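Local coordinates for surface glycoprotein (Trypanosoma brucei, PDB 5KLH) that is a transmembrane surface antigen of the insect-stage parasite whose bilobed ectodomain, the part present here, is thought to act as a sensor, at residues D9-F21 against P208-F222. Residues are numbered along the deposited sequence; the frame is centred on the assembly and turned at random.
Sequences DPRDNFKKAVSAF and PFIALERETMGEGEF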
loop_
_atom_site.group_PDB
_atom_site.type_symbol
_atom_site.label_atom_id
_atom_site.label_comp_id
_atom_site.label_asym_id
_atom_site.label_seq_id
_atom_site.Cartn_x
_atom_site.Cartn_y
_atom_site.Cartn_z
ATOM N N ASP A 9 9.802 -7.888 22.391
ATOM C CA ASP A 9 9.935 -8.775 21.234
ATOM C C ASP A 9 9.262 -8.125 20.025
ATOM O O ASP A 9 8.046 -7.938 20.024
ATOM C CB ASP A 9 9.302 -10.140 21.528
ATOM C CG ASP A 9 9.477 -11.141 20.387
ATOM O OD1 ASP A 9 9.993 -10.769 19.307
ATOM O OD2 ASP A 9 9.086 -12.315 20.580
ATOM N N PRO A 10 10.049 -7.794 18.991
ATOM C CA PRO A 10 9.530 -7.146 17.776
ATOM C C PRO A 10 8.477 -7.973 17.028
ATOM O O PRO A 10 7.722 -7.407 16.233
ATOM C CB PRO A 10 10.783 -6.970 16.905
ATOM C CG PRO A 10 11.793 -7.946 17.456
ATOM C CD PRO A 10 11.507 -7.996 18.933
ATOM N N ARG A 11 8.438 -9.282 17.269
ATOM C CA ARG A 11 7.537 -10.170 16.536
ATOM C C ARG A 11 6.277 -10.501 17.331
ATOM O O ARG A 11 5.374 -11.169 16.832
ATOM C CB ARG A 11 8.274 -11.462 16.147
ATOM C CG ARG A 11 9.475 -11.224 15.253
ATOM C CD ARG A 11 10.050 -12.534 14.725
ATOM N NE ARG A 11 10.350 -13.469 15.806
ATOM C CZ ARG A 11 11.044 -14.593 15.654
ATOM N NH1 ARG A 11 11.520 -14.923 14.462
ATOM N NH2 ARG A 11 11.268 -15.381 16.698
ATOM N N ASP A 12 6.204 -10.023 18.566
ATOM C CA ASP A 12 5.097 -10.386 19.446
ATOM C C ASP A 12 3.735 -9.908 18.931
ATOM O O ASP A 12 2.762 -10.673 18.931
ATOM C CB ASP A 12 5.360 -9.839 20.853
ATOM C CG ASP A 12 4.251 -10.180 21.835
ATOM O OD1 ASP A 12 4.270 -11.293 22.400
ATOM O OD2 ASP A 12 3.370 -9.322 22.051
ATOM N N ASN A 13 3.663 -8.649 18.504
ATOM C CA ASN A 13 2.426 -8.105 17.937
ATOM C C ASN A 13 1.965 -8.937 16.741
ATOM O O ASN A 13 0.780 -9.258 16.612
ATOM C CB ASN A 13 2.618 -6.632 17.535
ATOM C CG ASN A 13 1.374 -6.023 16.906
ATOM O OD1 ASN A 13 1.005 -6.370 15.784
ATOM N ND2 ASN A 13 0.736 -5.090 17.615
ATOM N N PHE A 14 2.902 -9.280 15.864
ATOM C CA PHE A 14 2.561 -10.114 14.721
ATOM C C PHE A 14 2.036 -11.486 15.144
ATOM O O PHE A 14 1.016 -11.940 14.626
ATOM C CB PHE A 14 3.758 -10.276 13.796
ATOM C CG PHE A 14 3.480 -11.162 12.630
ATOM C CD1 PHE A 14 2.565 -10.780 11.658
ATOM C CD2 PHE A 14 4.109 -12.387 12.506
ATOM C CE1 PHE A 14 2.293 -11.598 10.583
ATOM C CE2 PHE A 14 3.840 -13.208 11.434
ATOM C CZ PHE A 14 2.926 -12.813 10.470
ATOM N N LYS A 15 2.726 -12.144 16.080
ATOM C CA LYS A 15 2.284 -13.454 16.567
ATOM C C LYS A 15 0.887 -13.399 17.166
ATOM O O LYS A 15 0.082 -14.313 16.979
ATOM C CB LYS A 15 3.279 -14.013 17.604
ATOM C CG LYS A 15 4.588 -14.457 16.991
ATOM C CD LYS A 15 5.685 -14.741 18.046
ATOM C CE LYS A 15 5.274 -15.819 19.029
ATOM N NZ LYS A 15 6.368 -16.101 20.004
ATOM N N LYS A 16 0.581 -12.318 17.877
ATOM C CA LYS A 16 -0.724 -12.210 18.481
ATOM C C LYS A 16 -1.800 -12.088 17.405
ATOM O O LYS A 16 -2.871 -12.659 17.544
ATOM C CB LYS A 16 -0.752 -11.034 19.462
ATOM C CG LYS A 16 0.017 -11.363 20.746
ATOM C CD LYS A 16 0.184 -10.160 21.665
ATOM C CE LYS A 16 0.670 -10.599 23.046
ATOM N NZ LYS A 16 1.094 -9.443 23.885
ATOM N N ALA A 17 -1.490 -11.371 16.330
ATOM C CA ALA A 17 -2.420 -11.226 15.212
ATOM C C ALA A 17 -2.671 -12.572 14.533
ATOM O O ALA A 17 -3.804 -12.898 14.169
ATOM C CB ALA A 17 -1.887 -10.207 14.198
ATOM N N VAL A 18 -1.612 -13.354 14.377
ATOM C CA VAL A 18 -1.723 -14.665 13.753
ATOM C C VAL A 18 -2.622 -15.570 14.596
ATOM O O VAL A 18 -3.495 -16.257 14.075
ATOM C CB VAL A 18 -0.332 -15.290 13.574
ATOM C CG1 VAL A 18 -0.442 -16.744 13.139
ATOM C CG2 VAL A 18 0.457 -14.496 12.547
ATOM N N SER A 19 -2.416 -15.535 15.909
ATOM C CA SER A 19 -3.213 -16.341 16.832
ATOM C C SER A 19 -4.683 -15.957 16.834
ATOM O O SER A 19 -5.557 -16.814 16.973
ATOM C CB SER A 19 -2.663 -16.219 18.248
ATOM O OG SER A 19 -1.330 -16.685 18.288
ATOM N N ALA A 20 -4.945 -14.662 16.699
ATOM C CA ALA A 20 -6.311 -14.141 16.699
ATOM C C ALA A 20 -7.046 -14.304 15.365
ATOM O O ALA A 20 -8.267 -14.164 15.322
ATOM C CB ALA A 20 -6.296 -12.681 17.090
ATOM N N PHE A 21 -6.310 -14.601 14.290
ATOM C CA PHE A 21 -6.887 -14.658 12.948
ATOM C C PHE A 21 -7.841 -15.838 12.803
ATOM O O PHE A 21 -7.455 -16.997 13.002
ATOM C CB PHE A 21 -5.766 -14.737 11.897
ATOM C CG PHE A 21 -6.244 -14.799 10.463
ATOM C CD1 PHE A 21 -7.102 -13.834 9.946
ATOM C CD2 PHE A 21 -5.780 -15.799 9.620
ATOM C CE1 PHE A 21 -7.505 -13.889 8.609
ATOM C CE2 PHE A 21 -6.178 -15.860 8.291
ATOM C CZ PHE A 21 -7.044 -14.914 7.787
ATOM N N PRO A 208 -3.086 -11.884 8.534
ATOM C CA PRO A 208 -1.651 -11.832 8.816
ATOM C C PRO A 208 -0.850 -11.115 7.726
ATOM O O PRO A 208 0.246 -10.622 7.993
ATOM C CB PRO A 208 -1.271 -13.316 8.890
ATOM C CG PRO A 208 -2.514 -13.971 9.430
ATOM C CD PRO A 208 -3.627 -13.249 8.679
ATOM N N PHE A 209 -1.374 -11.067 6.505
ATOM C CA PHE A 209 -0.695 -10.312 5.449
ATOM C C PHE A 209 -0.574 -8.836 5.859
ATOM O O PHE A 209 0.486 -8.216 5.695
ATOM C CB PHE A 209 -1.455 -10.450 4.117
ATOM C CG PHE A 209 -0.836 -9.688 2.964
ATOM C CD1 PHE A 209 -1.203 -8.382 2.705
ATOM C CD2 PHE A 209 0.074 -10.300 2.121
ATOM C CE1 PHE A 209 -0.649 -7.679 1.651
ATOM C CE2 PHE A 209 0.630 -9.605 1.060
ATOM C CZ PHE A 209 0.263 -8.291 0.826
ATOM N N ILE A 210 -1.659 -8.279 6.383
ATOM C CA ILE A 210 -1.663 -6.877 6.795
ATOM C C ILE A 210 -0.810 -6.707 8.056
ATOM O O ILE A 210 0.002 -5.784 8.138
ATOM C CB ILE A 210 -3.093 -6.372 7.018
ATOM C CG1 ILE A 210 -3.806 -6.246 5.668
ATOM C CG2 ILE A 210 -3.083 -5.053 7.779
ATOM C CD1 ILE A 210 -5.289 -5.920 5.769
ATOM N N ALA A 211 -0.960 -7.620 9.017
ATOM C CA ALA A 211 -0.118 -7.591 10.218
ATOM C C ALA A 211 1.377 -7.643 9.896
ATOM O O ALA A 211 2.170 -6.899 10.486
ATOM C CB ALA A 211 -0.497 -8.723 11.151
ATOM N N LEU A 212 1.771 -8.507 8.959
ATOM C CA LEU A 212 3.162 -8.593 8.550
ATOM C C LEU A 212 3.623 -7.295 7.888
ATOM O O LEU A 212 4.716 -6.802 8.188
ATOM C CB LEU A 212 3.365 -9.788 7.612
ATOM C CG LEU A 212 4.799 -10.164 7.264
ATOM C CD1 LEU A 212 5.554 -10.556 8.540
ATOM C CD2 LEU A 212 4.815 -11.301 6.254
ATOM N N GLU A 213 2.787 -6.735 7.010
ATOM C CA GLU A 213 3.100 -5.474 6.350
ATOM C C GLU A 213 3.358 -4.403 7.390
ATOM O O GLU A 213 4.301 -3.625 7.277
ATOM C CB GLU A 213 1.949 -5.025 5.432
ATOM C CG GLU A 213 1.868 -5.775 4.121
ATOM C CD GLU A 213 3.005 -5.430 3.168
ATOM O OE1 GLU A 213 3.207 -4.238 2.856
ATOM O OE2 GLU A 213 3.716 -6.356 2.718
ATOM N N ARG A 214 2.504 -4.375 8.402
ATOM C CA ARG A 214 2.609 -3.364 9.449
ATOM C C ARG A 214 3.859 -3.546 10.286
ATOM O O ARG A 214 4.652 -2.613 10.450
ATOM C CB ARG A 214 1.388 -3.396 10.367
ATOM C CG ARG A 214 1.436 -2.327 11.451
ATOM C CD ARG A 214 0.250 -2.418 12.385
ATOM N NE ARG A 214 0.217 -3.708 13.069
ATOM C CZ ARG A 214 -0.748 -4.607 12.937
ATOM N NH1 ARG A 214 -0.664 -5.754 13.599
ATOM N NH2 ARG A 214 -1.799 -4.368 12.156
ATOM N N GLU A 215 4.028 -4.753 10.815
ATOM C CA GLU A 215 5.057 -4.995 11.826
ATOM C C GLU A 215 6.460 -5.089 11.234
ATOM O O GLU A 215 7.449 -5.000 11.966
ATOM C CB GLU A 215 4.736 -6.262 12.612
ATOM C CG GLU A 215 3.459 -6.195 13.408
ATOM C CD GLU A 215 3.498 -5.119 14.481
ATOM O OE1 GLU A 215 4.471 -5.080 15.264
ATOM O OE2 GLU A 215 2.553 -4.306 14.542
ATOM N N THR A 216 6.547 -5.251 9.921
ATOM C CA THR A 216 7.834 -5.225 9.238
ATOM C C THR A 216 8.028 -3.977 8.388
ATOM O O THR A 216 8.969 -3.908 7.599
ATOM C CB THR A 216 8.017 -6.438 8.320
ATOM O OG1 THR A 216 7.130 -6.330 7.199
ATOM C CG2 THR A 216 7.749 -7.737 9.087
ATOM N N MET A 217 7.124 -3.011 8.535
ATOM C CA MET A 217 7.161 -1.793 7.726
ATOM C C MET A 217 7.367 -2.045 6.229
ATOM O O MET A 217 8.195 -1.392 5.586
ATOM C CB MET A 217 8.253 -0.849 8.250
ATOM C CG MET A 217 8.002 -0.413 9.663
ATOM S SD MET A 217 9.124 0.885 10.206
ATOM C CE MET A 217 10.626 -0.061 10.449
ATOM N N GLY A 218 6.601 -2.985 5.679
ATOM C CA GLY A 218 6.590 -3.219 4.249
ATOM C C GLY A 218 7.688 -4.133 3.746
ATOM O O GLY A 218 7.691 -4.516 2.575
ATOM N N GLU A 219 8.623 -4.481 4.628
ATOM C CA GLU A 219 9.785 -5.271 4.217
ATOM C C GLU A 219 9.438 -6.742 4.020
ATOM O O GLU A 219 10.066 -7.426 3.211
ATOM C CB GLU A 219 10.922 -5.132 5.239
ATOM C CG GLU A 219 11.383 -3.704 5.498
ATOM C CD GLU A 219 12.131 -3.090 4.331
ATOM O OE1 GLU A 219 12.644 -3.842 3.473
ATOM O OE2 GLU A 219 12.202 -1.841 4.277
ATOM N N GLY A 220 8.455 -7.236 4.764
ATOM C CA GLY A 220 8.015 -8.612 4.608
ATOM C C GLY A 220 8.757 -9.569 5.515
ATOM O O GLY A 220 8.452 -10.764 5.572
ATOM N N GLU A 221 9.747 -9.039 6.225
ATOM C CA GLU A 221 10.502 -9.825 7.187
ATOM C C GLU A 221 11.000 -8.935 8.308
ATOM O O GLU A 221 11.115 -7.722 8.139
ATOM C CB GLU A 221 11.671 -10.535 6.498
ATOM C CG GLU A 221 12.499 -9.631 5.608
ATOM C CD GLU A 221 13.305 -10.410 4.590
ATOM O OE1 GLU A 221 14.319 -11.032 4.980
ATOM O OE2 GLU A 221 12.918 -10.402 3.400
ATOM N N PHE A 222 11.288 -9.538 9.452
ATOM C CA PHE A 222 11.807 -8.786 10.583
ATOM C C PHE A 222 13.327 -8.639 10.460
ATOM O O PHE A 222 13.943 -9.275 9.601
ATOM C CB PHE A 222 11.401 -9.464 11.886
ATOM C CG PHE A 222 9.905 -9.536 12.084
ATOM C CD1 PHE A 222 9.222 -8.504 12.714
ATOM C CD2 PHE A 222 9.176 -10.624 11.621
ATOM C CE1 PHE A 222 7.851 -8.563 12.888
ATOM C CE2 PHE A 222 7.800 -10.689 11.797
ATOM C CZ PHE A 222 7.138 -9.653 12.429
HETATM O O HOH W 1 5.232 -7.772 15.733
HETATM O O HOH W 2 7.923 -5.058 15.270
#
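F14 of helix 12-20 packs as a knob into a hole formed by P208, A211, L212 and E215 of helix 208-215, joining the two terminal helices of the ectodomain as an antiparallel pair. Their segment axes run at 174° and approach to 9.3 Å, and the pair lies against strands 36-47 and 51-63 of the large mixed sheet, where V47 and I53 meet its apolar side chains.

Apolar packing centres on three aromatic rings. With CG anti to the backbone N (chi1 178°), the F14 ring reaches between the helices: L212 CD1 lies over one face and V18 CG2 over the other, while a backbone carbonyl oxygen, P208 O, meets the ring edge in its plane, 3.4 Å from F14 CE1. One turn on, A17 CB meets A211 CB at 3.7 Å, a small-to-small contact. At the far end P208 CD stands over the centre of the F21 ring, a CH-pi contact of 3.4 Å to the centroid. F222, beyond the second helix, is sandwiched between R11 CG, 3.5 Å above its centroid, and T216 CG2 on the opposite face, while its CZ approaches F14 CB.

Polar contacts gather where helix 12-20 begins and helix 208-215 ends. R214 NH1 donates to N13 OD1 (2.8 Å, N-H...O 156°); NH1 lies in the plane of the N13 carbonyl, and OD1 lies near the guanidinium plane. R214 NE meanwhile donates to the anti lone pair of E215 OE2, a hydrogen bond within a salt bridge, which probably eases the closeness of that oxygen to N13 OD1; the amide and carboxylate are stacked, their planes nearly parallel. A bound water completes the junction, accepting from F14 N and donating to P10 O and, at 2.8 Å, to E215 OE1.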